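PDB 4DUN: putative phenazine biosynthesis PhzC/PhzF protein from Clostridium difficile, which probably acts as an isomerase of the PhzF family, although its substrate and reaction remain unassigned. Local coordinates for residues S11-L16 with E250-M255; Q155-Y160 with I176-Q181; G219-V224 with C237-D242. One frame throughout, in Å; residues are numbered along the deposited sequence.

Interaction 1 of 3, residues S11-L16 with E250-M255; sequences SFATKL and EAVLFM
The carbonyl oxygen of Glu-250 receives two backbone N-H groups from the turn that follows strand 4-11. Phe-12 N reaches Glu-250 O at 2.7 Å, but the bond is weak because its N-H...O angle is only 117°. Ala-13 N gives the straighter bond, 3.2 Å from Glu-250 O, and approaches from above the carbonyl plane. Phe-12 has positive phi (58°), which turns the chain so that both N-H groups face this one acceptor. One water donates to Ala-13 O and to Glu-250 OE1, tying the carboxylate to the turn, while Glu-250 OE2 lies 4.0 Å from the methyl CG2 of Thr-14.

Beyond this polar end the contact is mostly apolar. Val-252 CG2 fits against the turn 3.3 Å from Ala-13 O, and CG1, anti to the backbone N, meets Leu-16 CD1 at 3.9 Å. Leucine suits its place because its branch reaches across: with CG anti to the backbone N (chi1 -158°), CD1 comes to 3.7 Å from Phe-254 CB and lies at the edge of that ring.

Ser-11 opposite Ala-251 forms a non-hydrogen-bonded antiparallel pair, and the small side chains suit the face beneath helix 73-87, where Ser-11 OG bonds to His-74 O. Phe-254 and Met-255, both facing Ile-8 of strand 4-11, form a classic beta bulge; Met-255 pairs in an antiparallel ladder with a strand of the second subunit, extending the sheet across the interface.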
# COMPACT_ATOMS: atom_id res chain seq x y z
N SER A 11 -13.91 -3.56 5.90
CA SER A 11 -15.32 -3.12 5.89
C SER A 11 -16.11 -3.89 4.86
O SER A 11 -15.57 -4.19 3.79
CB SER A 11 -15.42 -1.63 5.62
OG SER A 11 -14.76 -0.92 6.66
N PHE A 12 -17.40 -4.17 5.16
CA PHE A 12 -18.30 -4.97 4.29
C PHE A 12 -17.67 -6.37 4.04
O PHE A 12 -17.70 -6.90 2.92
CB PHE A 12 -18.59 -4.26 2.94
CG PHE A 12 -19.33 -2.95 3.08
CD1 PHE A 12 -18.64 -1.73 2.99
CD2 PHE A 12 -20.71 -2.92 3.28
CE1 PHE A 12 -19.33 -0.51 3.11
CE2 PHE A 12 -21.39 -1.70 3.38
CZ PHE A 12 -20.70 -0.51 3.31
N ALA A 13 -17.04 -6.93 5.09
CA ALA A 13 -16.36 -8.22 5.00
C ALA A 13 -16.93 -9.17 6.01
O ALA A 13 -17.06 -8.82 7.18
CB ALA A 13 -14.87 -8.05 5.24
N THR A 14 -17.29 -10.37 5.52
CA THR A 14 -17.86 -11.52 6.24
C THR A 14 -16.71 -12.39 6.78
O THR A 14 -16.96 -13.24 7.64
CB THR A 14 -18.83 -12.35 5.32
OG1 THR A 14 -18.08 -13.04 4.31
CG2 THR A 14 -19.92 -11.50 4.62
N LYS A 15 -15.46 -12.16 6.27
CA LYS A 15 -14.21 -12.88 6.58
C LYS A 15 -12.98 -11.97 6.37
O LYS A 15 -13.02 -11.07 5.54
CB LYS A 15 -14.05 -14.12 5.66
CG LYS A 15 -15.13 -15.20 5.76
CD LYS A 15 -15.08 -16.01 7.05
CE LYS A 15 -16.29 -16.89 7.26
NZ LYS A 15 -16.29 -18.07 6.35
N LEU A 16 -11.88 -12.27 7.06
CA LEU A 16 -10.61 -11.57 6.91
C LEU A 16 -10.14 -11.64 5.45
O LEU A 16 -10.40 -12.66 4.78
CB LEU A 16 -9.60 -12.26 7.84
CG LEU A 16 -8.38 -11.50 8.28
CD1 LEU A 16 -8.77 -10.15 8.92
CD2 LEU A 16 -7.59 -12.31 9.29
N GLU A 250 -20.87 -5.80 7.53
CA GLU A 250 -20.11 -6.36 8.63
C GLU A 250 -18.69 -5.81 8.53
O GLU A 250 -18.31 -5.27 7.48
CB GLU A 250 -20.08 -7.90 8.52
CG GLU A 250 -21.44 -8.59 8.62
CD GLU A 250 -21.36 -10.08 8.35
OE1 GLU A 250 -20.37 -10.73 8.76
OE2 GLU A 250 -22.30 -10.60 7.70
N ALA A 251 -17.92 -5.92 9.60
CA ALA A 251 -16.50 -5.56 9.59
C ALA A 251 -15.71 -6.62 10.33
O ALA A 251 -16.27 -7.32 11.20
CB ALA A 251 -16.26 -4.18 10.19
N VAL A 252 -14.43 -6.78 9.96
CA VAL A 252 -13.53 -7.77 10.57
C VAL A 252 -12.22 -7.07 10.99
O VAL A 252 -11.67 -6.29 10.20
CB VAL A 252 -13.20 -8.97 9.62
CG1 VAL A 252 -12.36 -10.03 10.34
CG2 VAL A 252 -14.45 -9.60 9.04
N LEU A 253 -11.69 -7.39 12.17
CA LEU A 253 -10.41 -6.84 12.64
C LEU A 253 -9.26 -7.68 12.11
O LEU A 253 -9.24 -8.89 12.33
CB LEU A 253 -10.36 -6.80 14.19
CG LEU A 253 -9.06 -6.27 14.82
CD1 LEU A 253 -8.86 -4.80 14.50
CD2 LEU A 253 -9.04 -6.53 16.31
N PHE A 254 -8.29 -7.04 11.45
CA PHE A 254 -7.09 -7.74 10.98
C PHE A 254 -5.94 -7.59 11.98
O PHE A 254 -5.25 -8.55 12.27
CB PHE A 254 -6.65 -7.21 9.58
CG PHE A 254 -5.25 -7.65 9.18
CD1 PHE A 254 -4.95 -9.00 8.98
CD2 PHE A 254 -4.24 -6.71 8.99
CE1 PHE A 254 -3.66 -9.40 8.58
CE2 PHE A 254 -2.95 -7.11 8.59
CZ PHE A 254 -2.67 -8.45 8.39
N MET A 255 -5.72 -6.37 12.48
CA MET A 255 -4.55 -6.08 13.29
C MET A 255 -4.89 -4.98 14.29
O MET A 255 -5.58 -4.02 13.92
CB MET A 255 -3.40 -5.65 12.34
CG MET A 255 -1.99 -5.62 12.96
SD MET A 255 -1.67 -4.19 14.04
CE MET A 255 -2.09 -2.82 12.92
O HOH W 1 -17.53 -10.60 9.28

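Interaction 2 of 3, residues Q155-Y160 with I176-Q181; sequences QEVINY and IIITAQ
A short helix packed on one face of a beta-strand makes this contact: helix 155-159 lies over strand 176-181, running nearly antiparallel to it at 153° with the segment axes 8.0 Å apart. The strand's alternation turns Ile-178 and Ala-180 toward the helix and Thr-179 away, where its OG1 is held by Val-188 O and Trp-214 NE1.

Val-157 straddles the two inward residues. Its CG1, anti to the backbone N, slides past Ile-178 and comes 4.0 Å from Ile-178 CD1; its CG2 drops onto the smaller neighbour, 3.7 Å from Ala-180 CB. Alanine suits that place because its single methyl lets the valine settle close to the strand. Ile-178 holds CG1 in the crowded position between the backbone N and the carbonyl carbon (chi1 60°), which carries CD1 up to the helix end, 3.4 Å from Tyr-160 CB and 3.5 Å from Val-157 O. Its other branch, CG2, lies over one face of the Tyr-160 ring, 4.3 Å above the plane and over its centre. The ring extends along the strand because CG is anti to the backbone N (chi1 -170°).

Tyrosine serves here twice, as an apolar plate and through its hydroxyl, which bonds to Ile-134 O. Arg-190 NH1 binds the carbonyls of both Val-157 and Tyr-160, satisfying polar atoms at the helix C-terminus. The arrangement is consistent with the DAP-epimerase-like fold, in which strands curl round a central helix: here that is probably helix 207-218, which Thr-179 meets, while the short helix 155-159 packs on the opposite face of strand 176-181.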
# COMPACT_ATOMS: atom_id res chain seq x y z
N GLN A 155 -22.03 -13.32 -14.91
CA GLN A 155 -20.84 -13.77 -15.63
C GLN A 155 -20.19 -12.61 -16.41
O GLN A 155 -18.97 -12.48 -16.37
CB GLN A 155 -21.16 -14.94 -16.59
CG GLN A 155 -19.90 -15.68 -17.05
CD GLN A 155 -19.07 -16.19 -15.89
OE1 GLN A 155 -19.56 -16.95 -15.05
NE2 GLN A 155 -17.83 -15.74 -15.78
N GLU A 156 -21.00 -11.77 -17.08
CA GLU A 156 -20.46 -10.63 -17.84
C GLU A 156 -19.79 -9.60 -16.91
O GLU A 156 -18.73 -9.07 -17.26
CB GLU A 156 -21.54 -9.97 -18.70
CG GLU A 156 -21.85 -10.74 -19.97
CD GLU A 156 -22.71 -10.00 -20.98
OE1 GLU A 156 -23.16 -8.87 -20.67
OE2 GLU A 156 -22.90 -10.53 -22.09
N VAL A 157 -20.35 -9.42 -15.70
CA VAL A 157 -19.78 -8.53 -14.67
C VAL A 157 -18.41 -9.10 -14.25
O VAL A 157 -17.43 -8.37 -14.25
CB VAL A 157 -20.75 -8.32 -13.48
CG1 VAL A 157 -20.07 -7.61 -12.30
CG2 VAL A 157 -21.98 -7.52 -13.94
N ILE A 158 -18.35 -10.41 -13.95
CA ILE A 158 -17.09 -11.09 -13.57
C ILE A 158 -16.05 -10.98 -14.72
O ILE A 158 -14.88 -10.72 -14.44
CB ILE A 158 -17.37 -12.58 -13.20
CG1 ILE A 158 -18.29 -12.70 -11.95
CG2 ILE A 158 -16.07 -13.40 -13.00
CD1 ILE A 158 -18.94 -14.08 -11.77
N ASN A 159 -16.48 -11.18 -15.98
CA ASN A 159 -15.58 -11.18 -17.15
C ASN A 159 -14.95 -9.84 -17.50
O ASN A 159 -13.89 -9.81 -18.13
CB ASN A 159 -16.33 -11.68 -18.40
CG ASN A 159 -16.66 -13.15 -18.36
OD1 ASN A 159 -16.21 -13.89 -17.48
ND2 ASN A 159 -17.45 -13.60 -19.32
N TYR A 160 -15.61 -8.75 -17.13
CA TYR A 160 -15.14 -7.42 -17.49
C TYR A 160 -13.73 -7.14 -16.98
O TYR A 160 -13.40 -7.45 -15.84
CB TYR A 160 -16.12 -6.38 -16.95
CG TYR A 160 -15.89 -4.97 -17.46
CD1 TYR A 160 -15.11 -4.07 -16.73
CD2 TYR A 160 -16.52 -4.51 -18.61
CE1 TYR A 160 -14.90 -2.77 -17.19
CE2 TYR A 160 -16.36 -3.20 -19.05
CZ TYR A 160 -15.55 -2.33 -18.33
OH TYR A 160 -15.39 -1.04 -18.76
N ILE A 176 -17.13 4.40 -12.83
CA ILE A 176 -17.82 3.58 -13.82
C ILE A 176 -18.31 2.34 -13.10
O ILE A 176 -17.50 1.56 -12.57
CB ILE A 176 -16.92 3.21 -15.04
CG1 ILE A 176 -16.19 4.46 -15.65
CG2 ILE A 176 -17.68 2.39 -16.09
CD1 ILE A 176 -17.09 5.63 -16.19
N ILE A 177 -19.63 2.14 -13.11
CA ILE A 177 -20.28 1.01 -12.47
C ILE A 177 -20.78 0.02 -13.53
O ILE A 177 -21.42 0.44 -14.51
CB ILE A 177 -21.48 1.49 -11.58
CG1 ILE A 177 -21.04 2.47 -10.46
CG2 ILE A 177 -22.31 0.31 -11.02
CD1 ILE A 177 -22.21 3.22 -9.84
N ILE A 178 -20.54 -1.28 -13.32
CA ILE A 178 -21.13 -2.32 -14.13
C ILE A 178 -22.04 -3.11 -13.18
O ILE A 178 -21.69 -3.31 -12.02
CB ILE A 178 -20.12 -3.19 -14.92
CG1 ILE A 178 -19.13 -3.93 -13.98
CG2 ILE A 178 -19.39 -2.37 -16.00
CD1 ILE A 178 -18.23 -4.99 -14.68
N THR A 179 -23.26 -3.46 -13.61
CA THR A 179 -24.19 -4.13 -12.70
C THR A 179 -25.02 -5.18 -13.45
O THR A 179 -25.20 -5.06 -14.66
CB THR A 179 -25.10 -3.07 -12.00
OG1 THR A 179 -25.87 -3.70 -10.97
CG2 THR A 179 -26.05 -2.35 -12.96
N ALA A 180 -25.52 -6.20 -12.72
CA ALA A 180 -26.40 -7.23 -13.29
C ALA A 180 -27.13 -7.93 -12.16
O ALA A 180 -26.79 -7.70 -11.00
CB ALA A 180 -25.58 -8.26 -14.09
N GLN A 181 -28.13 -8.76 -12.48
CA GLN A 181 -28.80 -9.55 -11.43
C GLN A 181 -27.79 -10.57 -10.88
O GLN A 181 -26.94 -11.05 -11.63
CB GLN A 181 -30.02 -10.29 -11.99
CG GLN A 181 -31.31 -9.51 -11.86
CD GLN A 181 -32.48 -10.36 -12.27
OE1 GLN A 181 -32.98 -11.19 -11.51
NE2 GLN A 181 -32.93 -10.16 -13.49

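Interaction 3 of 3, residues G219-V224 with C237-D242; sequences GKHKMV and CEVLKD
Three side chains on strand 237-239 and its partner owe their places to chi1. Glu-238 has CG anti to the backbone N (chi1 -177°) and Lys-222 has CG anti to the carbonyl carbon (chi1 -74°), so the two chains run side by side in the same direction, with Lys-222 CG 3.8 Å from Glu-238 CG. Val-239 sets CG1 anti to its backbone N, and its CB meets His-221 CD2 at 3.9 Å, the two side chains crossing obliquely.

The backbone does most of the holding. Val-239 N donates to His-221 O at 2.8 Å, in the carbonyl plane, and Met-223 and Cys-237 form a hydrogen-bonded antiparallel pair: Met-223 N to Cys-237 O is nearly straight (176°), and Cys-237 N to Met-223 O measures 2.9 Å. Lys-222 and Glu-238 are the non-hydrogen-bonded pair between.

The faces differ in character. Compact Cys-237 and flexible Met-223 suit the side covered by helix 207-218 and Phe-187, whereas long charged chains suit the other. Lys-222 NZ remains 5.0 Å from Glu-238 OE1, so their attraction is probably a modest electrostatic addition to a hairpin secured chiefly by its backbone bonds.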
# COMPACT_ATOMS: atom_id res chain seq x y z
N GLY A 219 -38.93 -5.66 -7.71
CA GLY A 219 -40.11 -5.48 -6.87
C GLY A 219 -39.85 -5.83 -5.41
O GLY A 219 -40.69 -6.45 -4.76
N LYS A 220 -38.67 -5.43 -4.89
CA LYS A 220 -38.26 -5.73 -3.51
C LYS A 220 -37.77 -4.49 -2.77
O LYS A 220 -37.04 -3.67 -3.34
CB LYS A 220 -37.12 -6.77 -3.51
CG LYS A 220 -37.52 -8.16 -3.99
CD LYS A 220 -36.31 -9.10 -4.05
CE LYS A 220 -36.05 -9.80 -2.74
NZ LYS A 220 -35.15 -10.96 -2.90
N HIS A 221 -38.12 -4.37 -1.47
CA HIS A 221 -37.68 -3.24 -0.65
C HIS A 221 -36.42 -3.60 0.13
O HIS A 221 -35.67 -2.71 0.50
CB HIS A 221 -38.78 -2.74 0.28
CG HIS A 221 -39.80 -1.88 -0.39
ND1 HIS A 221 -41.12 -1.87 0.02
CD2 HIS A 221 -39.67 -1.01 -1.43
CE1 HIS A 221 -41.74 -1.01 -0.77
NE2 HIS A 221 -40.91 -0.47 -1.66
N LYS A 222 -36.21 -4.90 0.39
CA LYS A 222 -35.03 -5.43 1.10
C LYS A 222 -34.31 -6.35 0.16
O LYS A 222 -34.92 -7.27 -0.40
CB LYS A 222 -35.42 -6.17 2.38
CG LYS A 222 -35.85 -5.27 3.53
CD LYS A 222 -36.09 -6.05 4.82
CE LYS A 222 -34.82 -6.40 5.56
NZ LYS A 222 -35.11 -7.16 6.81
N MET A 223 -33.02 -6.11 -0.04
CA MET A 223 -32.19 -6.88 -0.96
C MET A 223 -30.80 -7.08 -0.43
O MET A 223 -30.37 -6.37 0.48
CB MET A 223 -32.08 -6.13 -2.33
CG MET A 223 -33.38 -6.00 -3.09
SD MET A 223 -33.21 -4.94 -4.55
CE MET A 223 -33.17 -3.29 -3.75
N VAL A 224 -30.08 -8.05 -1.01
CA VAL A 224 -28.68 -8.28 -0.71
C VAL A 224 -27.93 -8.07 -2.03
O VAL A 224 -28.39 -8.52 -3.09
CB VAL A 224 -28.35 -9.62 0.00
CG1 VAL A 224 -28.53 -10.83 -0.92
CG2 VAL A 224 -26.95 -9.59 0.61
N CYS A 237 -29.09 -4.09 1.75
CA CYS A 237 -29.78 -2.96 1.12
C CYS A 237 -31.22 -2.91 1.51
O CYS A 237 -31.90 -3.93 1.49
CB CYS A 237 -29.68 -3.09 -0.40
SG CYS A 237 -28.00 -3.06 -1.04
N GLU A 238 -31.72 -1.70 1.81
CA GLU A 238 -33.13 -1.51 2.16
C GLU A 238 -33.62 -0.14 1.73
O GLU A 238 -32.97 0.87 2.01
CB GLU A 238 -33.37 -1.72 3.67
CG GLU A 238 -34.83 -1.62 4.07
CD GLU A 238 -35.17 -1.86 5.53
OE1 GLU A 238 -34.28 -2.27 6.30
OE2 GLU A 238 -36.35 -1.65 5.89
N VAL A 239 -34.80 -0.12 1.08
CA VAL A 239 -35.48 1.10 0.63
C VAL A 239 -36.25 1.58 1.85
O VAL A 239 -37.07 0.82 2.40
CB VAL A 239 -36.42 0.88 -0.60
CG1 VAL A 239 -37.15 2.16 -0.98
CG2 VAL A 239 -35.67 0.31 -1.79
N LEU A 240 -35.98 2.81 2.30
CA LEU A 240 -36.68 3.39 3.45
C LEU A 240 -37.78 4.38 2.95
O LEU A 240 -37.89 4.60 1.75
CB LEU A 240 -35.69 4.02 4.45
CG LEU A 240 -34.63 3.04 5.05
CD1 LEU A 240 -33.73 3.74 6.06
CD2 LEU A 240 -35.29 1.81 5.74
N LYS A 241 -38.62 4.90 3.86
CA LYS A 241 -39.81 5.69 3.54
C LYS A 241 -39.62 7.10 2.90
O LYS A 241 -40.37 7.44 1.97
CB LYS A 241 -40.65 5.88 4.81
CG LYS A 241 -41.46 4.64 5.20
CD LYS A 241 -42.15 4.82 6.54
CE LYS A 241 -42.78 3.53 7.01
NZ LYS A 241 -43.41 3.69 8.35
N ASP A 242 -38.71 7.92 3.43
CA ASP A 242 -38.50 9.34 3.08
C ASP A 242 -37.44 9.56 1.98
O ASP A 242 -36.60 10.47 2.10
CB ASP A 242 -38.07 10.09 4.36
CG ASP A 242 -36.97 9.39 5.16
OD1 ASP A 242 -36.53 8.28 4.74
OD2 ASP A 242 -36.55 9.93 6.21

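Overall arrangement
Interaction 2 is the fully buried contact of the three; interactions 1 and 3 are partly buried and include solvent-exposed residues. Their chemistry follows: apolar side chains, aliphatic and aromatic, join the helix end to the strand in interaction 2, regular backbone bonds dominate the hairpin of interaction 3, and interaction 1 combines a turn, a water and an apolar patch. Strands 233-239 and 244-259, consecutive and adjacent, link interactions 3 and 1, while helix 207-218 lies beside strands of both interactions 2 and 3. The centres stand about 21 to 24 Å apart and none touch. Along the chain 11-16 with 250-255 encloses the other two. It alone reaches the second subunit and is nearest the predicted active site.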